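Local coordinates for putative sugar binding protein (Geobacillus stearothermophilus, PDB 6GT9) that binds galactose, enclosing it between two lobes, and probably acts as the sugar-recognising part of a three-component sensing system linked to galactan utilization, at residues A[74-79]-A[94-99]; A[118-123]-A[164-169]; A[226-231]-A[241-246]; A[205-210]-A[215-220]. All blocks are in the same frame, centred on the assembly; numbering follows the deposited sequence.

Contact 1. Residues A[74-79]-A[94-99]; sequences DEHLRI and QGLTEA
Just behind the galactose pocket, the ring of His-76 packs against the pocket residue Gln-94 and against Leu-96, two residues on, a second-shell contact. His-76 has CG anti to its backbone N (chi1 -159°), which carries the ring from helix 73-85 across to the loop. His-76 CE1 lies 3.7 Å from Gln-94 OE1, which sits at the ring edge and in its plane; the amide is turned 37° from the ring. Methyl CD2 of Leu-96 arrives obliquely at the adjoining corner, 3.6 Å from His-76 ND1. Next to CE1, NE2 of His-76 is hydrogen-bonded to Thr-93 OG1, which probably restrains the rotation of the ring. Gln-94 NE2 is bonded to Asp-119 OD1 and Glu-38 OE1, both sugar-binding residues, so its amide is held by the pocket while OE1 faces the histidine. Away from this buried patch, Arg-78 grips Glu-75 side-on in a salt bridge. Around the contact, Phe-101 of helix 98-110 meets His-76 edge-to-face, Val-36 of strand 32-36 packs on the His-76 side chain, and Leu-96 reaches His-167 of helix 166-179.

Contact 2. Residues A[118-123]-A[164-169]; sequences IDTDAP and TAAHQQ. With GAL (beta-D-galactopyranose), chain E.
The His-167 ring is sandwiched between polar groups: Thr-120 OG1 stands 2.9 Å above the plane of one face, offset toward the rim, and Gln-168 NE2 lies over the centre of the opposite face. Galactose and Ala-165 CB sit at its edges. The Asp-119 carboxylate is turned 76° from this ring, and its OD1 approaches His-167 CD2 obliquely at 3.4 Å. Thr-120 OG1 donates to Asp-119 OD1 (2.9 Å), meeting it on the anti side, tilted 33° from the carboxylate plane, while Thr-120 CG2 rests 3.8 Å from Ala-166 CB. These residues face each other across the ligand cleft of a two-lobed periplasmic binding protein: the loop after strand 115-118 belongs to one lobe, and the start of helix 166-179 to the other. Galactose O2 donates to Asp-119 OD2 (2.6 Å), and O3 lies 2.8 Å from Asp-119 OD1. His-167 NE2 gives a hydrogen bond to galactose O3 (3.2 Å) and a long, weak one to O4. Replacing Asp-119 by an alanine would probably leave galactose O2 without its acceptor and Thr-120 OG1 and Gln-94 NE2 without a shared mate. With chi1 59°, His-167 CG lies between backbone N and carbonyl carbon, turning NE2 toward the sugar.

Contact 3. Residues A[226-231]-A[241-246]; sequences IGVAKV and TYIIGF
Apolar contact between Ile-243 and the pair Val-228 and Ala-229 joins helix 224-235 to strand 242-246, within the beta-alpha-beta unit that starts at strand 216-219. Methyl CD1 of Ile-243 does most of the touching. Ile-243 CD1 lies 3.8 Å from Val-228 CG1, and on the neighbouring residue it lies 3.9 Å from the backbone carbon CA of Ala-229 and 4.2 Å from its CB. Val-228 CG1 also approaches Ile-243 CG1, at 4.1 Å, the two side chains sliding past each other in opposite directions. Ile-243 is extended from CA to CD1 (chi2 177°), which pushes CD1 out to the helix surface; the small alanine lets it come right up to the backbone, with CA of Ala-229 only 7.6 Å from CA of Ile-243.

Backbone hydrogen bonds run within the helix, as from Lys-230 N to Ile-226 O (3.1 Å), and, for Tyr-242 and Ile-244, to the neighbouring strand 216-219. Further packing extends the core, with Val-228 on Phe-217 and Ala-229 on Tyr-255 of helix 250-258; Ile-244 packs on helix 135-149 on the other face of the sheet. Between the helix and the strand segments themselves the contact is purely hydrocarbon, so its fit rests on shape and not on directional bonds, and the seating of one methyl against two helix residues probably contributes to the spacing of helix and sheet.

Contact 4. Residues A[205-210]-A[215-220]; sequences YTILKK and NAFYGT
Phe-217, on strand 216-219, points its ring at Ile-207 and Leu-208 at the end of helix 197-210, in a beta-alpha-beta crossover that runs from strand 185-192 through this helix to strand 216-219. The tight part lies at the far end of the ring. Leu-208 CD2 sits 3.6 Å from Phe-217 CZ and 3.8 Å from Phe-217 CE1, at the edge and near the ring plane, and Leu-208 CG follows at 3.9 Å from CZ. The leucine thus abuts the rim, not a face. Ile-207 adds a looser touch, its CD1 4.2 Å from Phe-217 CE2 and coming in obliquely. With CG anti to the carbonyl carbon (chi1 -77°), the phenyl group of Phe-217 spans much of the gap between strand and helix, whose CA atoms at Ile-207 and Phe-217 are 10.1 Å apart. Around this patch Ile-207 leans on Ala-157 of strand 154-160, and Leu-208 on Val-231 and Phe-235 of helix 224-235.

The other side of the same helix is open to solvent: Tyr-205, Lys-209 and Lys-210 are exposed, and Asn-215 lies exposed at the start of the strand segment. Leu-208 itself is partly exposed, at the border of the two sides. Cutting Leu-208 back to an alanine would remove CG and both methyls, and is likely to open a gap at Phe-217 CZ that leaves the ring freer to shift. The second methyl of the leucine stands farther off, with Leu-208 CD1 4.2 Å from Phe-217 CZ.

In the fold
Along the chain the order is contact 1, contact 2, contact 4, contact 3. Contacts 1 and 2, with centres about 10 Å apart, join at the galactose cleft through probable backbone bonds Leu-96 O to Ala-166 N and Gly-95 N to Thr-120 O. Contacts 3 and 4, centres about 9 Å apart, share the mixed sheet of the other lobe, where strands 216-219 and 242-246 are neighbours and helix 224-235 connects them. Contact 1 lies about 28 Å from contact 3, centre to centre, in the opposite lobe. Contact 2 bridges the lobes and reaches contact 4 through Gln-168 OE1 and Thr-220 OG1, linking the sugar site to the sheet behind it.

Contact 1. Residues A[74-79]-A[94-99]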
# COMPACT_ATOMS: atom_id res chain seq x y z
N ASP A 74 7.11 -15.40 4.09
CA ASP A 74 8.35 -16.17 4.16
C ASP A 74 9.24 -15.91 2.95
O ASP A 74 10.46 -15.77 3.09
CB ASP A 74 8.06 -17.67 4.28
CG ASP A 74 7.47 -18.03 5.63
OD1 ASP A 74 7.70 -17.27 6.60
OD2 ASP A 74 6.78 -19.07 5.72
N GLU A 75 8.66 -15.88 1.75
CA GLU A 75 9.47 -15.61 0.56
C GLU A 75 10.08 -14.21 0.62
O GLU A 75 11.25 -14.00 0.26
CB GLU A 75 8.61 -15.79 -0.69
CG GLU A 75 9.30 -15.47 -2.00
CD GLU A 75 10.44 -16.42 -2.36
OE1 GLU A 75 10.66 -17.44 -1.65
OE2 GLU A 75 11.12 -16.13 -3.37
N HIS A 76 9.29 -13.24 1.07
CA HIS A 76 9.76 -11.87 1.28
C HIS A 76 10.95 -11.84 2.22
O HIS A 76 11.97 -11.19 1.94
CB HIS A 76 8.60 -11.04 1.82
CG HIS A 76 8.74 -9.55 1.62
ND1 HIS A 76 7.66 -8.74 1.37
CD2 HIS A 76 9.82 -8.74 1.68
CE1 HIS A 76 8.06 -7.49 1.25
NE2 HIS A 76 9.37 -7.46 1.44
N LEU A 77 10.86 -12.54 3.33
CA LEU A 77 11.93 -12.57 4.26
C LEU A 77 13.15 -13.32 3.72
O LEU A 77 14.23 -13.01 4.08
CB LEU A 77 11.52 -13.18 5.57
CG LEU A 77 10.45 -12.44 6.33
CD1 LEU A 77 10.07 -13.25 7.53
CD2 LEU A 77 10.90 -11.04 6.71
N ARG A 78 12.96 -14.28 2.86
CA ARG A 78 14.10 -15.01 2.30
C ARG A 78 14.89 -14.13 1.35
O ARG A 78 16.13 -14.19 1.31
CB ARG A 78 13.61 -16.28 1.59
CG ARG A 78 14.71 -17.14 0.99
CD ARG A 78 14.11 -18.23 0.07
NE ARG A 78 13.58 -17.64 -1.16
CZ ARG A 78 14.34 -17.21 -2.16
NH1 ARG A 78 15.67 -17.32 -2.09
NH2 ARG A 78 13.78 -16.68 -3.24
N ILE A 79 14.19 -13.29 0.59
CA ILE A 79 14.84 -12.37 -0.34
C ILE A 79 15.63 -11.31 0.40
O ILE A 79 16.74 -10.93 -0.00
CB ILE A 79 13.79 -11.76 -1.28
CG1 ILE A 79 13.24 -12.85 -2.21
CG2 ILE A 79 14.38 -10.59 -2.06
CD1 ILE A 79 12.04 -12.42 -3.00
N GLN A 94 9.27 -2.90 2.55
CA GLN A 94 8.21 -2.75 3.54
C GLN A 94 8.62 -3.45 4.83
O GLN A 94 9.29 -4.49 4.82
CB GLN A 94 6.91 -3.38 3.05
CG GLN A 94 6.22 -2.70 1.91
CD GLN A 94 5.29 -3.69 1.22
OE1 GLN A 94 5.75 -4.71 0.71
NE2 GLN A 94 3.97 -3.42 1.24
N GLY A 95 8.23 -2.87 5.96
CA GLY A 95 8.23 -3.63 7.19
C GLY A 95 6.88 -4.32 7.26
O GLY A 95 6.00 -3.88 8.00
N LEU A 96 6.71 -5.39 6.47
CA LEU A 96 5.37 -5.86 6.12
C LEU A 96 4.58 -6.31 7.34
O LEU A 96 3.37 -6.04 7.44
CB LEU A 96 5.47 -6.98 5.09
CG LEU A 96 4.22 -7.29 4.27
CD1 LEU A 96 3.65 -6.00 3.67
CD2 LEU A 96 4.60 -8.28 3.18
N THR A 97 5.23 -7.01 8.27
CA THR A 97 4.63 -7.36 9.55
C THR A 97 5.58 -6.95 10.66
O THR A 97 6.78 -6.78 10.44
CB THR A 97 4.35 -8.86 9.68
OG1 THR A 97 5.59 -9.59 9.60
CG2 THR A 97 3.41 -9.32 8.58
N GLU A 98 5.04 -6.82 11.87
CA GLU A 98 5.90 -6.48 12.99
C GLU A 98 6.57 -7.72 13.56
O GLU A 98 7.73 -7.65 14.00
CB GLU A 98 5.10 -5.77 14.09
CG GLU A 98 6.02 -5.21 15.18
CD GLU A 98 5.31 -4.87 16.46
OE1 GLU A 98 4.65 -3.81 16.50
OE2 GLU A 98 5.42 -5.65 17.43
N ALA A 99 5.87 -8.85 13.55
CA ALA A 99 6.36 -10.06 14.21
C ALA A 99 7.53 -10.69 13.46
O ALA A 99 8.48 -11.18 14.07
CB ALA A 99 5.22 -11.07 14.36

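Contact 2. Residues A[118-123]-A[164-169]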
# COMPACT_ATOMS: atom_id res chain seq x y z
N ILE A 118 9.79 1.42 3.20
CA ILE A 118 9.04 2.12 2.16
C ILE A 118 7.61 1.59 2.18
O ILE A 118 7.40 0.39 2.39
CB ILE A 118 9.71 1.94 0.78
CG1 ILE A 118 8.97 2.73 -0.31
CG2 ILE A 118 9.83 0.44 0.39
CD1 ILE A 118 9.77 2.82 -1.58
N ASP A 119 6.64 2.49 2.01
CA ASP A 119 5.23 2.14 1.81
C ASP A 119 4.56 1.61 3.07
O ASP A 119 3.40 1.94 3.35
CB ASP A 119 5.09 1.12 0.65
CG ASP A 119 3.67 0.58 0.48
OD1 ASP A 119 3.35 -0.45 1.11
OD2 ASP A 119 2.88 1.18 -0.30
N THR A 120 5.26 0.80 3.85
CA THR A 120 4.78 0.24 5.11
C THR A 120 5.92 0.32 6.10
O THR A 120 7.02 -0.18 5.81
CB THR A 120 4.33 -1.22 4.93
OG1 THR A 120 3.38 -1.33 3.86
CG2 THR A 120 3.74 -1.79 6.23
N ASP A 121 5.70 0.91 7.27
CA ASP A 121 6.79 1.10 8.22
C ASP A 121 6.87 -0.03 9.25
O ASP A 121 5.88 -0.69 9.56
CB ASP A 121 6.65 2.44 8.96
CG ASP A 121 7.95 2.88 9.62
OD1 ASP A 121 9.01 2.29 9.30
OD2 ASP A 121 7.93 3.83 10.44
N ALA A 122 8.09 -0.24 9.78
CA ALA A 122 8.32 -1.05 10.98
C ALA A 122 8.92 -0.15 12.06
O ALA A 122 10.11 -0.25 12.38
CB ALA A 122 9.22 -2.24 10.70
N PRO A 123 8.10 0.71 12.68
CA PRO A 123 8.66 1.82 13.48
C PRO A 123 9.34 1.39 14.77
O PRO A 123 10.08 2.19 15.36
CB PRO A 123 7.44 2.70 13.77
CG PRO A 123 6.28 1.77 13.69
CD PRO A 123 6.63 0.73 12.66
N THR A 164 -2.77 -9.57 8.03
CA THR A 164 -1.49 -9.57 8.74
C THR A 164 -0.59 -8.41 8.36
O THR A 164 0.22 -7.97 9.19
CB THR A 164 -0.75 -10.89 8.48
OG1 THR A 164 -0.46 -11.01 7.07
CG2 THR A 164 -1.60 -12.07 8.90
N ALA A 165 -0.68 -7.90 7.13
CA ALA A 165 0.19 -6.81 6.71
C ALA A 165 -0.10 -5.53 7.47
O ALA A 165 -1.26 -5.12 7.62
CB ALA A 165 0.06 -6.55 5.21
N ALA A 166 0.97 -4.88 7.92
CA ALA A 166 0.85 -3.76 8.84
C ALA A 166 0.13 -2.58 8.22
O ALA A 166 -0.68 -1.93 8.89
CB ALA A 166 2.25 -3.36 9.33
N HIS A 167 0.40 -2.26 6.95
CA HIS A 167 -0.26 -1.09 6.35
C HIS A 167 -1.75 -1.35 6.13
O HIS A 167 -2.57 -0.43 6.27
CB HIS A 167 0.41 -0.68 5.03
CG HIS A 167 0.44 -1.74 3.96
ND1 HIS A 167 0.53 -3.09 4.23
CD2 HIS A 167 0.50 -1.62 2.61
CE1 HIS A 167 0.61 -3.76 3.09
NE2 HIS A 167 0.60 -2.89 2.10
N GLN A 168 -2.10 -2.59 5.81
CA GLN A 168 -3.51 -2.96 5.69
C GLN A 168 -4.21 -2.87 7.03
O GLN A 168 -5.32 -2.32 7.13
CB GLN A 168 -3.62 -4.37 5.11
CG GLN A 168 -3.00 -4.49 3.73
CD GLN A 168 -3.64 -3.53 2.74
OE1 GLN A 168 -4.75 -3.76 2.28
NE2 GLN A 168 -2.94 -2.44 2.44
N GLN A 169 -3.58 -3.39 8.09
CA GLN A 169 -4.18 -3.30 9.42
C GLN A 169 -4.41 -1.85 9.81
O GLN A 169 -5.47 -1.50 10.35
CB GLN A 169 -3.28 -3.99 10.44
CG GLN A 169 -3.31 -5.51 10.41
CD GLN A 169 -2.21 -6.12 11.27
OE1 GLN A 169 -1.41 -5.41 11.87
NE2 GLN A 169 -2.17 -7.45 11.32
C1 GAL E . -1.23 -0.39 -2.21
C2 GAL E . -0.18 -0.66 -1.15
C3 GAL E . 0.95 -1.55 -1.70
C4 GAL E . 0.37 -2.84 -2.26
C5 GAL E . -0.74 -2.55 -3.25
C6 GAL E . -1.48 -3.81 -3.70
O1 GAL E . -2.26 0.41 -1.66
O2 GAL E . 0.41 0.56 -0.69
O3 GAL E . 1.80 -1.93 -0.66
O4 GAL E . -0.14 -3.66 -1.20
O5 GAL E . -1.77 -1.64 -2.70
O6 GAL E . -2.23 -3.56 -4.87

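Contact 3. Residues A[226-231]-A[241-246]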
# COMPACT_ATOMS: atom_id res chain seq x y z
N ILE A 226 -11.15 -1.92 -7.70
CA ILE A 226 -11.31 -2.39 -9.07
C ILE A 226 -12.04 -3.72 -9.08
O ILE A 226 -12.96 -3.93 -9.89
CB ILE A 226 -9.94 -2.48 -9.76
CG1 ILE A 226 -9.39 -1.07 -9.99
CG2 ILE A 226 -10.04 -3.28 -11.07
CD1 ILE A 226 -7.89 -1.06 -10.25
N GLY A 227 -11.66 -4.64 -8.19
CA GLY A 227 -12.37 -5.91 -8.09
C GLY A 227 -13.83 -5.73 -7.71
O GLY A 227 -14.72 -6.36 -8.28
N VAL A 228 -14.09 -4.84 -6.75
CA VAL A 228 -15.47 -4.60 -6.32
C VAL A 228 -16.28 -3.98 -7.45
O VAL A 228 -17.42 -4.39 -7.71
CB VAL A 228 -15.49 -3.71 -5.07
CG1 VAL A 228 -16.94 -3.41 -4.67
CG2 VAL A 228 -14.73 -4.37 -3.96
N ALA A 229 -15.71 -3.00 -8.15
CA ALA A 229 -16.46 -2.29 -9.17
C ALA A 229 -16.88 -3.23 -10.30
O ALA A 229 -17.99 -3.12 -10.83
CB ALA A 229 -15.64 -1.13 -9.73
N LYS A 230 -16.00 -4.16 -10.68
CA LYS A 230 -16.36 -5.14 -11.70
C LYS A 230 -17.59 -5.93 -11.27
O LYS A 230 -18.50 -6.17 -12.08
CB LYS A 230 -15.19 -6.08 -11.97
CG LYS A 230 -15.55 -7.28 -12.85
CD LYS A 230 -14.60 -8.46 -12.59
CE LYS A 230 -14.81 -9.60 -13.57
NZ LYS A 230 -14.31 -9.26 -14.93
N VAL A 231 -17.65 -6.36 -10.01
CA VAL A 231 -18.78 -7.15 -9.54
C VAL A 231 -20.04 -6.29 -9.45
O VAL A 231 -21.13 -6.72 -9.85
CB VAL A 231 -18.42 -7.82 -8.21
CG1 VAL A 231 -19.65 -8.47 -7.58
CG2 VAL A 231 -17.35 -8.86 -8.43
N THR A 241 -24.28 1.49 -5.09
CA THR A 241 -23.38 0.98 -4.08
C THR A 241 -22.24 1.97 -3.98
O THR A 241 -21.71 2.33 -4.96
CB THR A 241 -22.82 -0.35 -4.57
OG1 THR A 241 -23.88 -1.27 -4.69
CG2 THR A 241 -21.80 -0.90 -3.64
N TYR A 242 -21.89 2.37 -2.77
CA TYR A 242 -20.81 3.31 -2.53
C TYR A 242 -19.49 2.55 -2.45
O TYR A 242 -19.36 1.61 -1.67
CB TYR A 242 -21.06 4.10 -1.25
CG TYR A 242 -19.98 5.11 -0.90
CD1 TYR A 242 -20.03 6.41 -1.38
CD2 TYR A 242 -18.90 4.76 -0.09
CE1 TYR A 242 -19.03 7.34 -1.07
CE2 TYR A 242 -17.90 5.68 0.23
CZ TYR A 242 -17.97 6.96 -0.26
OH TYR A 242 -16.98 7.88 0.07
N ILE A 243 -18.51 2.97 -3.24
CA ILE A 243 -17.19 2.34 -3.24
C ILE A 243 -16.14 3.40 -2.95
O ILE A 243 -16.02 4.37 -3.71
CB ILE A 243 -16.87 1.64 -4.56
CG1 ILE A 243 -17.94 0.61 -4.90
CG2 ILE A 243 -15.51 0.95 -4.48
CD1 ILE A 243 -17.72 -0.04 -6.25
N ILE A 244 -15.35 3.20 -1.90
CA ILE A 244 -14.14 3.99 -1.69
C ILE A 244 -12.96 3.02 -1.67
O ILE A 244 -12.99 2.01 -0.95
CB ILE A 244 -14.21 4.86 -0.42
CG1 ILE A 244 -12.91 5.69 -0.26
CG2 ILE A 244 -14.52 4.03 0.81
CD1 ILE A 244 -13.00 6.88 0.70
N GLY A 245 -11.97 3.29 -2.50
CA GLY A 245 -10.80 2.43 -2.59
C GLY A 245 -9.50 3.17 -2.37
O GLY A 245 -9.51 4.32 -1.92
N PHE A 246 -8.37 2.52 -2.69
CA PHE A 246 -7.04 3.10 -2.53
C PHE A 246 -6.36 3.24 -3.89
O PHE A 246 -6.57 2.45 -4.80
CB PHE A 246 -6.15 2.24 -1.61
CG PHE A 246 -5.97 2.83 -0.23
CD1 PHE A 246 -7.00 2.80 0.69
CD2 PHE A 246 -4.78 3.44 0.12
CE1 PHE A 246 -6.85 3.34 1.95
CE2 PHE A 246 -4.61 4.01 1.38
CZ PHE A 246 -5.66 3.95 2.29

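Contact 4. Residues A[205-210]-A[215-220]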
# COMPACT_ATOMS: atom_id res chain seq x y z
N TYR A 205 -18.32 -10.70 -4.50
CA TYR A 205 -19.49 -11.48 -4.89
C TYR A 205 -20.03 -12.29 -3.72
O TYR A 205 -21.23 -12.22 -3.41
CB TYR A 205 -19.13 -12.38 -6.08
CG TYR A 205 -20.24 -13.29 -6.54
CD1 TYR A 205 -21.19 -12.85 -7.45
CD2 TYR A 205 -20.33 -14.60 -6.07
CE1 TYR A 205 -22.20 -13.69 -7.88
CE2 TYR A 205 -21.34 -15.44 -6.48
CZ TYR A 205 -22.27 -14.98 -7.39
OH TYR A 205 -23.28 -15.82 -7.80
N THR A 206 -19.16 -13.03 -3.03
CA THR A 206 -19.63 -13.82 -1.88
C THR A 206 -20.15 -12.93 -0.75
O THR A 206 -21.07 -13.33 -0.04
CB THR A 206 -18.50 -14.73 -1.38
OG1 THR A 206 -17.40 -13.94 -0.92
CG2 THR A 206 -18.01 -15.64 -2.49
N ILE A 207 -19.57 -11.73 -0.57
CA ILE A 207 -20.10 -10.81 0.43
C ILE A 207 -21.53 -10.42 0.09
O ILE A 207 -22.42 -10.40 0.96
CB ILE A 207 -19.21 -9.56 0.55
CG1 ILE A 207 -17.89 -9.87 1.25
CG2 ILE A 207 -19.94 -8.45 1.31
CD1 ILE A 207 -16.94 -8.69 1.31
N LEU A 208 -21.79 -10.11 -1.19
CA LEU A 208 -23.13 -9.69 -1.58
C LEU A 208 -24.14 -10.82 -1.46
O LEU A 208 -25.31 -10.57 -1.17
CB LEU A 208 -23.11 -9.11 -2.99
CG LEU A 208 -22.21 -7.86 -3.07
CD1 LEU A 208 -22.05 -7.34 -4.50
CD2 LEU A 208 -22.75 -6.78 -2.15
N LYS A 209 -23.71 -12.08 -1.63
CA LYS A 209 -24.70 -13.16 -1.51
C LYS A 209 -25.00 -13.48 -0.04
O LYS A 209 -26.15 -13.73 0.31
CB LYS A 209 -24.25 -14.40 -2.29
CG LYS A 209 -23.06 -15.20 -1.76
CD LYS A 209 -22.76 -16.40 -2.70
CE LYS A 209 -21.45 -17.12 -2.36
NZ LYS A 209 -20.57 -17.39 -3.55
N LYS A 210 -23.99 -13.42 0.84
CA LYS A 210 -24.24 -13.62 2.26
C LYS A 210 -24.84 -12.39 2.94
O LYS A 210 -25.54 -12.53 3.95
CB LYS A 210 -22.95 -14.01 2.98
CG LYS A 210 -22.58 -15.48 2.84
CD LYS A 210 -21.51 -15.87 3.86
CE LYS A 210 -21.95 -15.54 5.28
NZ LYS A 210 -20.91 -15.91 6.29
N ASN A 215 -24.35 -1.97 1.10
CA ASN A 215 -24.47 -0.94 0.08
C ASN A 215 -23.23 -0.04 0.04
O ASN A 215 -23.26 1.01 -0.62
CB ASN A 215 -25.75 -0.10 0.30
CG ASN A 215 -25.82 0.54 1.68
OD1 ASN A 215 -24.84 0.55 2.44
ND2 ASN A 215 -26.98 1.10 2.02
N ALA A 216 -22.16 -0.43 0.72
CA ALA A 216 -20.92 0.33 0.72
C ALA A 216 -19.73 -0.61 0.84
O ALA A 216 -19.73 -1.53 1.66
CB ALA A 216 -20.90 1.37 1.86
N PHE A 217 -18.70 -0.36 0.02
CA PHE A 217 -17.45 -1.11 0.07
C PHE A 217 -16.29 -0.16 0.34
O PHE A 217 -16.27 0.97 -0.16
CB PHE A 217 -17.16 -1.85 -1.23
CG PHE A 217 -17.96 -3.11 -1.42
CD1 PHE A 217 -19.21 -3.07 -2.01
CD2 PHE A 217 -17.44 -4.34 -1.04
CE1 PHE A 217 -19.95 -4.24 -2.22
CE2 PHE A 217 -18.18 -5.52 -1.23
CZ PHE A 217 -19.43 -5.46 -1.82
N TYR A 218 -15.31 -0.65 1.10
CA TYR A 218 -14.05 0.04 1.37
C TYR A 218 -12.91 -0.92 1.02
O TYR A 218 -12.79 -1.97 1.65
CB TYR A 218 -13.97 0.46 2.83
CG TYR A 218 -12.61 0.93 3.33
CD1 TYR A 218 -11.83 1.80 2.58
CD2 TYR A 218 -12.15 0.57 4.59
CE1 TYR A 218 -10.60 2.27 3.04
CE2 TYR A 218 -10.93 1.02 5.07
CZ TYR A 218 -10.16 1.89 4.30
OH TYR A 218 -8.96 2.34 4.78
N GLY A 219 -12.11 -0.56 0.02
CA GLY A 219 -10.93 -1.35 -0.35
C GLY A 219 -9.68 -0.65 0.14
O GLY A 219 -9.58 0.58 0.06
N THR A 220 -8.73 -1.42 0.68
CA THR A 220 -7.58 -0.81 1.34
C THR A 220 -6.28 -0.99 0.58
O THR A 220 -5.23 -0.59 1.10
CB THR A 220 -7.42 -1.35 2.77
OG1 THR A 220 -7.05 -2.74 2.75
CG2 THR A 220 -8.73 -1.18 3.54